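Local coordinates for immunoglobulin-like protein (Pseudomonas aeruginosa, PDB 3N6Y) that is of unknown function but has an all-beta, immunoglobulin-like fold and is made with a signal sequence, consistent with export from the cytoplasm, at residues Pro75-Pro80 / Glu112-Glu117; Thr50-Arg55 / Tyr105-Pro110; Ser59-Gly64 / Pro96-Asp101; Pro67-Tyr72 / Glu89-Leu94; Leu71-Gly76 / Arg119-Gln124. One frame throughout, in Å; residues are numbered along the deposited sequence.

Contact 1. Residues Pro75-Pro80 / Glu112-Glu117; sequences PGVVTP and EVVKGE
Pro75 and Gly116 bring their CA atoms to 5.8 Å and Val77 and Glu112 theirs to 5.7 Å, but the two backbones only pass each other and share no hydrogen bond. This is a surface contact at one end of the immunoglobulin-like sandwich. The chain turns a corner at Pro75 and runs into strand 76-78, an outermost strand of the six-stranded sheet. The facing chain rounds an inverse gamma turn centred on Val113 and then enters strand 116-124.

Val114 carries the apolar part. Its CG1 is anti to the backbone N (chi1 180°) and meets Pro75 CB at 3.7 Å. Its CG2 faces Val77 CG2 at 3.9 Å. Both methyls also lie 3.8 Å from Gly76 O, so the valine sits astride this carbonyl oxygen. Val77 turns its other methyl, CG1, toward Glu112 CA. The carboxylate of Glu112 is engaged elsewhere: OE1 accepts from the backbone N of Thr108 and of Glu109.

The rest of the Pro75 ring lies against backbone. Its CB and CG both approach Lys115 O, and CG also lies near Gly116 C. Gly116 has no side chain to come between the ring and the chain. Its positive phi of 131° is another reason for glycine there. Trp118 adds to the packing: the side chains of Pro75 and Val77 both touch it, and its NE1 donates to Val114 O. Pro75 CG comes to 3.5 Å from Glu117 O, with CD at 3.6 Å from the same oxygen.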
# COMPACT_ATOMS: atom_id res chain seq x y z
N PRO A 75 5.70 8.35 -9.88
CA PRO A 75 6.09 9.18 -11.00
C PRO A 75 7.59 9.28 -11.27
O PRO A 75 7.98 9.96 -12.23
CB PRO A 75 5.54 10.56 -10.61
CG PRO A 75 4.58 10.30 -9.43
CD PRO A 75 5.15 9.14 -8.76
N GLY A 76 8.40 8.60 -10.46
CA GLY A 76 9.87 8.61 -10.54
C GLY A 76 10.49 9.31 -9.36
O GLY A 76 10.68 10.51 -9.38
N VAL A 77 10.81 8.51 -8.32
CA VAL A 77 11.53 8.97 -7.13
C VAL A 77 13.01 8.81 -7.39
O VAL A 77 13.50 7.70 -7.61
CB VAL A 77 11.10 8.14 -5.89
CG1 VAL A 77 11.98 8.49 -4.66
CG2 VAL A 77 9.61 8.38 -5.62
N VAL A 78 13.74 9.92 -7.36
CA VAL A 78 15.19 9.86 -7.56
C VAL A 78 15.88 9.99 -6.22
O VAL A 78 15.79 11.03 -5.54
CB VAL A 78 15.68 10.95 -8.52
CG1 VAL A 78 17.24 10.84 -8.73
CG2 VAL A 78 14.87 10.93 -9.88
N THR A 79 16.54 8.91 -5.79
CA THR A 79 17.21 8.90 -4.51
C THR A 79 18.52 9.70 -4.62
O THR A 79 18.97 10.00 -5.73
CB THR A 79 17.45 7.49 -3.99
OG1 THR A 79 17.84 6.61 -5.07
CG2 THR A 79 16.21 6.95 -3.31
N PRO A 80 19.12 10.11 -3.47
CA PRO A 80 20.32 10.95 -3.53
C PRO A 80 21.50 10.28 -4.28
O PRO A 80 22.39 11.00 -4.75
CB PRO A 80 20.68 11.15 -2.05
CG PRO A 80 19.33 11.10 -1.36
CD PRO A 80 18.59 10.01 -2.09
N GLU A 112 11.33 11.89 -1.91
CA GLU A 112 10.17 11.02 -2.03
C GLU A 112 8.88 11.78 -2.38
O GLU A 112 7.89 11.19 -2.89
CB GLU A 112 9.99 10.19 -0.76
CG GLU A 112 11.11 9.26 -0.48
CD GLU A 112 10.98 8.53 0.81
OE1 GLU A 112 10.43 9.09 1.76
OE2 GLU A 112 11.46 7.39 0.86
N VAL A 113 8.88 13.12 -2.16
CA VAL A 113 7.72 13.96 -2.45
C VAL A 113 7.73 14.28 -3.92
O VAL A 113 8.31 15.28 -4.34
CB VAL A 113 7.75 15.28 -1.61
CG1 VAL A 113 6.49 16.16 -1.92
CG2 VAL A 113 7.94 15.00 -0.09
N VAL A 114 7.08 13.42 -4.71
CA VAL A 114 7.05 13.57 -6.15
C VAL A 114 5.62 13.69 -6.63
O VAL A 114 4.78 12.78 -6.43
CB VAL A 114 7.73 12.38 -6.85
CG1 VAL A 114 7.69 12.56 -8.39
CG2 VAL A 114 9.15 12.21 -6.35
N LYS A 115 5.32 14.84 -7.22
CA LYS A 115 3.97 15.11 -7.70
C LYS A 115 3.65 14.22 -8.88
O LYS A 115 4.53 13.88 -9.69
CB LYS A 115 3.82 16.60 -8.09
CG LYS A 115 3.95 17.50 -6.89
CD LYS A 115 3.80 18.99 -7.23
CE LYS A 115 4.11 19.82 -5.97
NZ LYS A 115 4.38 21.27 -6.19
N GLY A 116 2.38 13.83 -8.96
CA GLY A 116 1.86 13.03 -10.06
C GLY A 116 1.06 11.83 -9.56
O GLY A 116 0.66 11.77 -8.40
N GLU A 117 0.86 10.86 -10.44
CA GLU A 117 0.05 9.68 -10.10
C GLU A 117 0.91 8.56 -9.48
O GLU A 117 1.94 8.15 -10.06
CB GLU A 117 -0.67 9.14 -11.35
CG GLU A 117 -1.35 7.78 -11.11
CD GLU A 117 -2.43 7.43 -12.11
OE1 GLU A 117 -2.75 8.28 -12.99
OE2 GLU A 117 -2.99 6.32 -12.02

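Contact 2. Residues Thr50-Arg55 / Tyr105-Pro110; sequences TKFGMR and YEFTEP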
# COMPACT_ATOMS: atom_id res chain seq x y z
N THR A 50 3.44 13.04 5.05
CA THR A 50 2.15 12.52 4.59
C THR A 50 2.26 11.03 4.29
O THR A 50 3.14 10.64 3.55
CB THR A 50 1.70 13.23 3.32
OG1 THR A 50 1.58 14.62 3.57
CG2 THR A 50 0.32 12.73 2.77
N LYS A 51 1.41 10.24 4.91
CA LYS A 51 1.27 8.80 4.67
C LYS A 51 -0.05 8.49 3.99
O LYS A 51 -1.12 8.96 4.42
CB LYS A 51 1.46 8.02 5.98
CG LYS A 51 1.18 6.54 5.89
CD LYS A 51 1.29 5.95 7.30
CE LYS A 51 0.82 4.51 7.30
NZ LYS A 51 0.83 3.92 8.68
N PHE A 52 -0.01 7.72 2.90
CA PHE A 52 -1.21 7.37 2.20
C PHE A 52 -1.20 5.93 1.70
O PHE A 52 -0.14 5.30 1.63
CB PHE A 52 -1.46 8.30 0.99
CG PHE A 52 -0.39 8.21 -0.09
CD1 PHE A 52 0.83 8.85 0.04
CD2 PHE A 52 -0.60 7.41 -1.22
CE1 PHE A 52 1.80 8.73 -0.92
CE2 PHE A 52 0.37 7.31 -2.21
CZ PHE A 52 1.57 7.96 -2.05
N GLY A 53 -2.37 5.42 1.40
CA GLY A 53 -2.50 4.08 0.87
C GLY A 53 -3.82 3.45 1.19
O GLY A 53 -4.86 4.14 1.22
N MSE A 54 -3.79 2.14 1.41
CA MSE A 54 -4.93 1.27 1.58
C MSE A 54 -4.84 0.44 2.88
O MSE A 54 -3.73 0.04 3.30
CB MSE A 54 -5.05 0.32 0.35
CG MSE A 54 -5.57 0.99 -0.92
SE MSE A 54 -5.68 -0.34 -2.32
CE MSE A 54 -3.82 -0.73 -2.49
N ARG A 55 -6.00 0.12 3.47
CA ARG A 55 -6.12 -0.80 4.57
C ARG A 55 -7.30 -1.70 4.21
O ARG A 55 -8.35 -1.23 3.74
CB ARG A 55 -6.31 -0.11 5.91
CG ARG A 55 -6.37 -1.08 7.08
CD ARG A 55 -6.17 -0.38 8.41
NE ARG A 55 -7.25 0.60 8.60
CZ ARG A 55 -7.13 1.70 9.33
NH1 ARG A 55 -6.00 2.01 9.94
NH2 ARG A 55 -8.15 2.54 9.41
N TYR A 105 2.50 4.26 1.86
CA TYR A 105 3.70 4.97 1.50
C TYR A 105 3.72 6.28 2.26
O TYR A 105 2.68 6.94 2.30
CB TYR A 105 3.77 5.23 -0.01
CG TYR A 105 5.13 5.68 -0.48
CD1 TYR A 105 5.46 7.03 -0.51
CD2 TYR A 105 6.11 4.75 -0.87
CE1 TYR A 105 6.73 7.45 -0.94
CE2 TYR A 105 7.40 5.16 -1.31
CZ TYR A 105 7.67 6.52 -1.35
OH TYR A 105 8.89 6.96 -1.77
N GLU A 106 4.89 6.61 2.84
CA GLU A 106 5.06 7.87 3.55
C GLU A 106 6.22 8.70 2.96
O GLU A 106 7.31 8.17 2.67
CB GLU A 106 5.24 7.66 5.07
CG GLU A 106 5.05 8.94 5.88
CD GLU A 106 4.93 8.73 7.39
OE1 GLU A 106 4.38 7.70 7.84
OE2 GLU A 106 5.36 9.64 8.15
N PHE A 107 5.98 10.00 2.80
CA PHE A 107 7.00 10.90 2.31
C PHE A 107 7.89 11.24 3.52
O PHE A 107 7.58 12.14 4.31
CB PHE A 107 6.39 12.19 1.75
CG PHE A 107 5.49 12.01 0.53
CD1 PHE A 107 5.79 11.08 -0.46
CD2 PHE A 107 4.37 12.80 0.36
CE1 PHE A 107 4.96 10.91 -1.55
CE2 PHE A 107 3.53 12.67 -0.75
CZ PHE A 107 3.84 11.71 -1.73
N THR A 108 8.96 10.48 3.71
CA THR A 108 9.84 10.65 4.85
C THR A 108 11.04 11.57 4.57
O THR A 108 11.58 12.19 5.50
CB THR A 108 10.30 9.27 5.32
OG1 THR A 108 9.14 8.43 5.49
CG2 THR A 108 11.08 9.33 6.59
N GLU A 109 11.45 11.62 3.29
CA GLU A 109 12.60 12.40 2.86
C GLU A 109 12.20 13.25 1.66
O GLU A 109 11.32 12.87 0.91
CB GLU A 109 13.72 11.47 2.46
CG GLU A 109 14.24 10.60 3.62
CD GLU A 109 15.42 9.77 3.19
OE1 GLU A 109 16.44 10.39 2.82
OE2 GLU A 109 15.29 8.52 3.19
N PRO A 110 12.87 14.40 1.46
CA PRO A 110 12.37 15.29 0.42
C PRO A 110 12.24 14.70 -1.00
O PRO A 110 11.28 15.03 -1.69
CB PRO A 110 13.38 16.44 0.43
CG PRO A 110 13.85 16.49 1.83
CD PRO A 110 13.89 15.05 2.31
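Phe52 and Tyr105 form an antiparallel hydrogen-bonded pair that joins strands 51-59 and 101-106 within one sheet of the immunoglobulin-like fold. Phe52 N donates to Tyr105 O at 2.9 Å, and Tyr105 N returns a bond to Phe52 O at 2.8 Å. A third backbone bond, from Phe107 N to Thr50 O, continues the pairing just past the strand end.

The side chains of Phe52 and Tyr105 lie side by side and point the same way, yet they leave the backbone differently. Phe52 CG stands between its own N and carbonyl carbon (chi1 63°), the crowded position. This puts CG on the side of the neighbouring strand; in the ring, Phe52 CD1 is 3.5 Å from Tyr105 O. Tyr105 CB lies over one face of this ring, 4.1 Å from Phe52 CZ. Tyr105 CG is anti to its N (chi1 -167°), and its ring leads away to meet Trp118. Phe107 approaches from farther along the chain. Its plane is turned 56° from that of Phe52, with 5.6 Å between centroids. Phe134 packs edge-to-face with Phe52, and Leu120 of the other sheet touches it, so Phe52 sits in the core between the sheets.

On the other face, Lys51 and Glu106 form a non-hydrogen-bonded pair. Lys51 CB and CD pass Glu106 OE1, which belongs to one of two conformers. Lys51 NZ is hydrogen-bonded to Gln36 OE1. The aromatic cluster closes where Phe52 CE1 touches Phe107 CZ at 3.7 Å.

Contact 3. Residues Ser59-Gly64 / Pro96-Asp101; sequences SGKQEG and PGAPTD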
# COMPACT_ATOMS: atom_id res chain seq x y z
N SER A 59 -9.61 -12.70 4.04
CA SER A 59 -10.01 -14.01 4.54
C SER A 59 -9.10 -15.07 3.89
O SER A 59 -8.55 -14.84 2.80
CB SER A 59 -11.48 -14.29 4.19
OG SER A 59 -11.70 -14.27 2.77
N GLY A 60 -8.97 -16.23 4.56
CA GLY A 60 -8.23 -17.37 3.99
C GLY A 60 -6.72 -17.38 4.17
O GLY A 60 -6.03 -18.28 3.67
N LYS A 61 -6.20 -16.41 4.93
CA LYS A 61 -4.75 -16.29 5.12
C LYS A 61 -4.20 -17.50 5.91
O LYS A 61 -4.70 -17.83 6.99
CB LYS A 61 -4.40 -15.00 5.86
CG LYS A 61 -4.69 -13.72 5.07
CD LYS A 61 -4.06 -12.49 5.79
CE LYS A 61 -4.80 -12.10 7.03
NZ LYS A 61 -4.04 -10.99 7.70
N GLN A 62 -3.18 -18.15 5.36
CA GLN A 62 -2.59 -19.32 5.98
C GLN A 62 -1.07 -19.24 5.91
O GLN A 62 -0.53 -18.42 5.18
CB GLN A 62 -3.11 -20.61 5.31
CG GLN A 62 -4.59 -20.79 5.64
CD GLN A 62 -5.32 -21.80 4.78
OE1 GLN A 62 -5.20 -21.79 3.53
NE2 GLN A 62 -6.16 -22.63 5.43
N GLU A 63 -0.39 -20.04 6.73
CA GLU A 63 1.07 -19.95 6.83
C GLU A 63 1.79 -20.32 5.55
O GLU A 63 2.84 -19.75 5.24
CB GLU A 63 1.60 -20.82 7.96
CG GLU A 63 1.20 -20.40 9.33
CD GLU A 63 1.77 -19.05 9.75
OE1 GLU A 63 2.75 -18.54 9.15
OE2 GLU A 63 1.23 -18.49 10.72
N GLY A 64 1.27 -21.29 4.81
CA GLY A 64 1.98 -21.78 3.62
C GLY A 64 1.63 -21.05 2.34
O GLY A 64 1.99 -21.49 1.25
N PRO A 96 -1.82 -14.98 9.43
CA PRO A 96 -3.23 -15.37 9.52
C PRO A 96 -4.03 -14.57 10.57
O PRO A 96 -5.19 -14.19 10.34
CB PRO A 96 -3.15 -16.87 9.88
CG PRO A 96 -1.84 -17.32 9.27
CD PRO A 96 -0.92 -16.14 9.42
N GLY A 97 -3.42 -14.25 11.68
CA GLY A 97 -4.18 -13.66 12.79
C GLY A 97 -4.16 -12.16 12.82
O GLY A 97 -4.72 -11.55 13.74
N ALA A 98 -3.52 -11.53 11.84
CA ALA A 98 -3.64 -10.06 11.70
C ALA A 98 -4.99 -9.63 11.13
O ALA A 98 -5.35 -10.00 10.00
CB ALA A 98 -2.46 -9.50 10.84
N PRO A 99 -5.78 -8.87 11.92
CA PRO A 99 -7.13 -8.52 11.42
C PRO A 99 -7.18 -7.65 10.14
O PRO A 99 -8.08 -7.78 9.35
CB PRO A 99 -7.78 -7.81 12.61
CG PRO A 99 -6.69 -7.37 13.45
CD PRO A 99 -5.56 -8.35 13.29
N THR A 100 -6.18 -6.79 9.97
CA THR A 100 -6.09 -5.94 8.80
C THR A 100 -4.70 -6.04 8.20
O THR A 100 -3.71 -6.35 8.88
CB THR A 100 -6.39 -4.47 9.10
OG1 THR A 100 -5.46 -3.98 10.07
CG2 THR A 100 -7.80 -4.29 9.65
N ASP A 101 -4.64 -5.74 6.92
CA ASP A 101 -3.41 -5.64 6.15
C ASP A 101 -3.37 -4.24 5.54
O ASP A 101 -4.40 -3.66 5.30
CB ASP A 101 -3.43 -6.70 5.05
CG ASP A 101 -3.24 -8.12 5.58
OD1 ASP A 101 -4.23 -8.71 6.05
OD2 ASP A 101 -2.08 -8.59 5.56
O HOH W 1 -1.26 -10.35 7.18
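Lys61 sets out with CG anti to its carbonyl carbon (chi1 -67°) and bends at chi3 (-73°), and its ammonium group meets Asp101 tip to tip. Asp101 has CG anti to its own carbonyl carbon (chi1 -72°). The contact ties two loops at one end of the immunoglobulin-like sandwich: the loop after strand 51-59 and the loop leading into strand 101-106.

The salt bridge runs from Lys61 NZ to Asp101 OD1 at 2.8 Å and uses the syn lone pair, on the side of the other carboxylate oxygen. A water also lies between Lys61 NZ, at 2.9 Å, and Asp101 OD2, at 2.5 Å; the second distance is unusually short, so its details are doubtful. Lys61 NZ also donates to Ala98 O at 2.8 Å, in the carbonyl plane and on a lone pair. Val95 O is a further partner. Four oxygens, one of them water, lie around the ammonium, which would favour its charged form.

Nearer the backbone, Pro96 packs on the base of the lysine. Pro96 CA lies 3.9 Å from Lys61 CB, and Pro96 CB faces Lys61 O. Glu63 crosses the proline ring at about a right angle, while its OE1 makes a salt bridge with Lys93. The side chain of Lys61 is about 4 Å from a bound tetraethylene glycol, probably from the crystallisation liquor. On the exposed edge, Glu63 OE2 rests 3.4 Å from Pro96 CD.

Contact 4. Residues Pro67-Tyr72 / Glu89-Leu94; sequences PLTLLY and EVVQKL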
# COMPACT_ATOMS: atom_id res chain seq x y z
N PRO A 67 3.08 -15.19 -0.39
CA PRO A 67 3.04 -13.86 0.20
C PRO A 67 2.45 -12.81 -0.73
O PRO A 67 2.14 -13.09 -1.92
CB PRO A 67 4.52 -13.59 0.47
CG PRO A 67 5.14 -14.17 -0.72
CD PRO A 67 4.43 -15.49 -0.88
N LEU A 68 2.21 -11.64 -0.16
CA LEU A 68 1.75 -10.53 -0.96
C LEU A 68 2.92 -9.85 -1.63
O LEU A 68 4.01 -9.77 -1.10
CB LEU A 68 0.97 -9.52 -0.12
CG LEU A 68 -0.26 -10.03 0.61
CD1 LEU A 68 -0.91 -8.82 1.37
CD2 LEU A 68 -1.22 -10.73 -0.40
N THR A 69 2.67 -9.33 -2.82
CA THR A 69 3.59 -8.40 -3.49
C THR A 69 2.86 -7.03 -3.49
O THR A 69 1.77 -6.87 -4.10
CB THR A 69 3.92 -8.81 -4.92
OG1 THR A 69 4.55 -10.11 -4.94
CG2 THR A 69 4.92 -7.81 -5.54
N LEU A 70 3.46 -6.06 -2.82
CA LEU A 70 2.95 -4.68 -2.83
C LEU A 70 3.74 -3.93 -3.90
O LEU A 70 4.95 -3.68 -3.73
CB LEU A 70 3.12 -3.96 -1.49
CG LEU A 70 2.25 -4.29 -0.27
CD1 LEU A 70 2.16 -5.82 -0.01
CD2 LEU A 70 2.83 -3.63 0.96
N LEU A 71 3.05 -3.58 -4.97
CA LEU A 71 3.68 -2.95 -6.14
C LEU A 71 3.28 -1.50 -6.12
O LEU A 71 2.14 -1.16 -6.34
CB LEU A 71 3.19 -3.59 -7.43
CG LEU A 71 3.79 -2.93 -8.68
CD1 LEU A 71 5.36 -3.12 -8.70
CD2 LEU A 71 3.12 -3.48 -9.95
N TYR A 72 4.24 -0.62 -5.82
CA TYR A 72 4.01 0.80 -5.87
C TYR A 72 4.55 1.34 -7.18
O TYR A 72 5.74 1.21 -7.44
CB TYR A 72 4.81 1.50 -4.78
CG TYR A 72 4.57 1.07 -3.33
CD1 TYR A 72 5.06 -0.12 -2.82
CD2 TYR A 72 3.80 1.87 -2.48
CE1 TYR A 72 4.82 -0.50 -1.52
CE2 TYR A 72 3.58 1.49 -1.16
CZ TYR A 72 4.07 0.34 -0.70
OH TYR A 72 3.85 -0.01 0.64
N GLU A 89 8.79 -2.60 -5.07
CA GLU A 89 8.15 -3.89 -4.77
C GLU A 89 8.53 -4.39 -3.38
O GLU A 89 9.71 -4.49 -3.03
CB GLU A 89 8.53 -4.90 -5.84
CG GLU A 89 7.60 -4.85 -7.01
CD GLU A 89 7.81 -6.01 -8.00
OE1 GLU A 89 7.81 -5.74 -9.21
OE2 GLU A 89 8.00 -7.17 -7.56
N VAL A 90 7.52 -4.69 -2.59
CA VAL A 90 7.71 -5.10 -1.20
C VAL A 90 7.01 -6.44 -1.07
O VAL A 90 5.86 -6.55 -1.48
CB VAL A 90 7.14 -4.08 -0.20
CG1 VAL A 90 7.19 -4.63 1.21
CG2 VAL A 90 7.93 -2.77 -0.27
N VAL A 91 7.74 -7.46 -0.57
CA VAL A 91 7.10 -8.77 -0.35
C VAL A 91 6.67 -8.83 1.11
O VAL A 91 7.45 -8.46 1.99
CB VAL A 91 7.95 -9.95 -0.79
CG1 VAL A 91 7.22 -11.26 -0.41
CG2 VAL A 91 8.16 -9.88 -2.31
N GLN A 92 5.41 -9.19 1.37
CA GLN A 92 4.87 -9.25 2.72
C GLN A 92 4.30 -10.63 3.00
O GLN A 92 3.29 -11.03 2.39
CB GLN A 92 3.76 -8.19 2.90
CG GLN A 92 3.02 -8.23 4.26
CD GLN A 92 1.79 -7.28 4.32
OE1 GLN A 92 1.87 -6.14 3.87
NE2 GLN A 92 0.67 -7.75 4.88
N LYS A 93 4.91 -11.37 3.93
CA LYS A 93 4.33 -12.67 4.35
C LYS A 93 2.96 -12.44 5.00
O LYS A 93 2.79 -11.56 5.82
CB LYS A 93 5.26 -13.39 5.33
CG LYS A 93 4.71 -14.72 5.89
CD LYS A 93 5.86 -15.67 6.30
CE LYS A 93 5.41 -16.85 7.17
NZ LYS A 93 4.27 -17.66 6.62
N LEU A 94 1.98 -13.24 4.60
CA LEU A 94 0.67 -13.20 5.21
C LEU A 94 0.71 -13.70 6.66
O LEU A 94 1.33 -14.70 6.97
CB LEU A 94 -0.29 -14.07 4.38
CG LEU A 94 -0.64 -13.48 3.00
CD1 LEU A 94 -1.30 -14.59 2.19
CD2 LEU A 94 -1.52 -12.24 3.12
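Leu68 and Gln92 face each other as an antiparallel hydrogen-bonded pair, with Leu68 N to Gln92 O at 2.8 Å and Gln92 N to Leu68 O at 2.9 Å. Leu70 and Val90 repeat the pattern, so strands 68-72 and 89-92 are joined by four backbone bonds. They are neighbours in the six-stranded sheet of the immunoglobulin-like sandwich.

The side chain of Leu68 shows how the inward face is packed. Its CB lies 3.7 Å from Gln92 O. CG is anti to the carbonyl carbon (chi1 -59°) and meets Leu94 CD2 at 3.6 Å. Leu68 CD1 lies between Leu94 CD2, at 3.9 Å, and Gln92 NE2, at 4.0 Å in one of two conformers of the glutamine. Leu68 CD2 is 3.8 Å from Leu94 CD2. The two leucines cross at about a right angle. Leu94 CD2 sits against the CG end of Leu68, on the side away from CB and about equally far from both methyls. Val122 of the next strand also touches Leu68. Farther along this face, Leu70 reaches Met103 of the other sheet, and Tyr72 CE1 lies near Val90 CG2.

The opposite face bears Thr69 and Val91. At its end, Pro67 CG rests 3.6 Å from Val91 CG1, a contact near solvent since Val91 is exposed. The chemistry is thus divided: main-chain bonds set the register, while hydrocarbon contacts, with the amide of Gln92 among them, pack the inward face.

Contact 5. Residues Leu71-Gly76 / Arg119-Gln124; sequences LYLTPG and RLMVFQ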
# COMPACT_ATOMS: atom_id res chain seq x y z
N LEU A 71 3.05 -3.58 -4.97
CA LEU A 71 3.68 -2.95 -6.14
C LEU A 71 3.28 -1.50 -6.12
O LEU A 71 2.14 -1.16 -6.34
CB LEU A 71 3.19 -3.59 -7.43
CG LEU A 71 3.79 -2.93 -8.68
CD1 LEU A 71 5.36 -3.12 -8.70
CD2 LEU A 71 3.12 -3.48 -9.95
N TYR A 72 4.24 -0.62 -5.82
CA TYR A 72 4.01 0.80 -5.87
C TYR A 72 4.55 1.34 -7.18
O TYR A 72 5.74 1.21 -7.44
CB TYR A 72 4.81 1.50 -4.78
CG TYR A 72 4.57 1.07 -3.33
CD1 TYR A 72 5.06 -0.12 -2.82
CD2 TYR A 72 3.80 1.87 -2.48
CE1 TYR A 72 4.82 -0.50 -1.52
CE2 TYR A 72 3.58 1.49 -1.16
CZ TYR A 72 4.07 0.34 -0.70
OH TYR A 72 3.85 -0.01 0.64
N LEU A 73 3.69 1.88 -8.02
CA LEU A 73 4.14 2.61 -9.20
C LEU A 73 4.13 4.11 -8.89
O LEU A 73 3.10 4.67 -8.44
CB LEU A 73 3.22 2.30 -10.37
CG LEU A 73 3.18 0.87 -10.88
CD1 LEU A 73 2.10 0.78 -12.06
CD2 LEU A 73 4.54 0.43 -11.39
N THR A 74 5.24 4.77 -9.19
CA THR A 74 5.49 6.14 -8.80
C THR A 74 5.74 6.99 -10.04
O THR A 74 5.97 6.43 -11.11
CB THR A 74 6.67 6.29 -7.82
OG1 THR A 74 7.90 6.40 -8.56
CG2 THR A 74 6.78 5.10 -6.89
N PRO A 75 5.70 8.35 -9.88
CA PRO A 75 6.09 9.18 -11.00
C PRO A 75 7.59 9.28 -11.27
O PRO A 75 7.98 9.96 -12.23
CB PRO A 75 5.54 10.56 -10.61
CG PRO A 75 4.58 10.30 -9.43
CD PRO A 75 5.15 9.14 -8.76
N GLY A 76 8.40 8.60 -10.46
CA GLY A 76 9.87 8.61 -10.54
C GLY A 76 10.49 9.31 -9.36
O GLY A 76 10.68 10.51 -9.38
N ARG A 119 0.23 4.72 -8.17
CA ARG A 119 -0.70 3.62 -8.26
C ARG A 119 -0.17 2.51 -7.35
O ARG A 119 0.92 1.99 -7.57
CB ARG A 119 -0.85 3.18 -9.74
CG ARG A 119 -1.68 1.90 -9.96
CD ARG A 119 -1.82 1.53 -11.45
NE ARG A 119 -2.91 0.61 -11.75
CZ ARG A 119 -3.16 0.11 -12.96
NH1 ARG A 119 -2.39 0.42 -14.01
NH2 ARG A 119 -4.22 -0.69 -13.15
N LEU A 120 -0.94 2.16 -6.31
CA LEU A 120 -0.58 1.16 -5.31
C LEU A 120 -1.43 -0.07 -5.55
O LEU A 120 -2.67 0.03 -5.64
CB LEU A 120 -0.87 1.72 -3.91
CG LEU A 120 0.27 2.56 -3.28
CD1 LEU A 120 0.74 3.70 -4.18
CD2 LEU A 120 -0.17 3.12 -1.96
N MSE A 121 -0.78 -1.18 -5.75
CA MSE A 121 -1.42 -2.43 -6.16
C MSE A 121 -0.94 -3.54 -5.26
O MSE A 121 0.26 -3.75 -5.12
CB MSE A 121 -1.08 -2.73 -7.64
CG MSE A 121 -1.43 -1.60 -8.57
SE MSE A 121 -0.81 -2.01 -10.39
CE MSE A 121 -2.45 -2.93 -10.99
N VAL A 122 -1.90 -4.24 -4.64
CA VAL A 122 -1.63 -5.44 -3.87
C VAL A 122 -1.95 -6.69 -4.67
O VAL A 122 -3.08 -6.91 -5.06
CB VAL A 122 -2.50 -5.53 -2.57
CG1 VAL A 122 -2.01 -6.74 -1.72
CG2 VAL A 122 -2.44 -4.29 -1.80
N PHE A 123 -0.90 -7.51 -4.87
CA PHE A 123 -1.04 -8.79 -5.57
C PHE A 123 -0.74 -9.97 -4.66
O PHE A 123 0.10 -9.88 -3.72
CB PHE A 123 0.00 -8.87 -6.70
CG PHE A 123 -0.25 -7.95 -7.84
CD1 PHE A 123 0.24 -6.64 -7.89
CD2 PHE A 123 -0.97 -8.40 -8.91
CE1 PHE A 123 -0.03 -5.80 -8.98
CE2 PHE A 123 -1.26 -7.54 -10.00
CZ PHE A 123 -0.76 -6.27 -10.02
N GLN A 124 -1.34 -11.12 -4.98
CA GLN A 124 -0.80 -12.39 -4.48
C GLN A 124 -0.39 -13.18 -5.73
O GLN A 124 -1.30 -13.61 -6.50
CB GLN A 124 -1.83 -13.16 -3.66
CG GLN A 124 -1.22 -14.41 -3.09
CD GLN A 124 -2.20 -15.34 -2.41
OE1 GLN A 124 -3.32 -15.57 -2.89
NE2 GLN A 124 -1.75 -15.94 -1.29
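Tyr72 and Leu120 make the tight part of this contact, on the inward face of the immunoglobulin-like sandwich. They form a non-hydrogen-bonded pair, and their side chains meet obliquely. Leu120 CG lies 3.7 Å from Tyr72 CD2, and Leu120 CD1 follows at 3.9 Å from the same ring carbon. Tyr72 CE2 is near as well, so the isobutyl group touches the CD2-CE2 bond of the ring. The hydroxyl extends beyond it, and Tyr72 OH is hydrogen-bonded to Ala104 O of the opposing sheet. Phe52 and Met54 of strand 51-59 also touch Leu120, which leaves it buried.

The backbone is joined by four hydrogen bonds. Leu71 pairs with Met121 and Leu73 with Arg119, each through two of them. Leu71 N to Met121 O measures 2.8 Å, and so does Leu73 N to Arg119 O.

On the other face, the end with Leu73 and Arg119 is looser, and both residues are partly exposed. Leu73 and Arg119 lie side by side, and Leu73 CD1 is 4.0 Å from Arg119 CD in one of two conformers of the arginine. The Arg119 chain is extended to NE, which pairs with Glu131. Met121, a selenomethionine on the same face, is buried and keeps its SE 4.4 Å from Leu73 CD1. Beyond the pairing, Thr74 OG1 accepts from Gly76 N in an ST turn as the chain nears its corner.

No helix borders the contact. Strands 68-74 and 116-124 lie at the middle of the six-stranded sheet, with strand 84-92 flanking the first and strand 127-136 the second.

How the contacts relate
Contacts 4 and 5 share strand 68-74, which pairs with 84-92 along one edge and with 116-124 along the other; their centres are 10 Å apart. Contact 2 belongs to the facing sheet and meets both through Tyr105 CB, 3.9 Å from Tyr72 CE2. Contact 1 continues from contact 5 past the corner at Pro75, and it touches contact 2 where Val113 CG2 lies 3.7 Å from Phe107 CB. Contact 3 sits at the other end, its centre about 32 Å from that of contact 1. It joins contact 4 through Lys61 CD, 3.7 Å from Leu94 CD2. No active site is known, and the bound tetraethylene glycol lies beside contact 3.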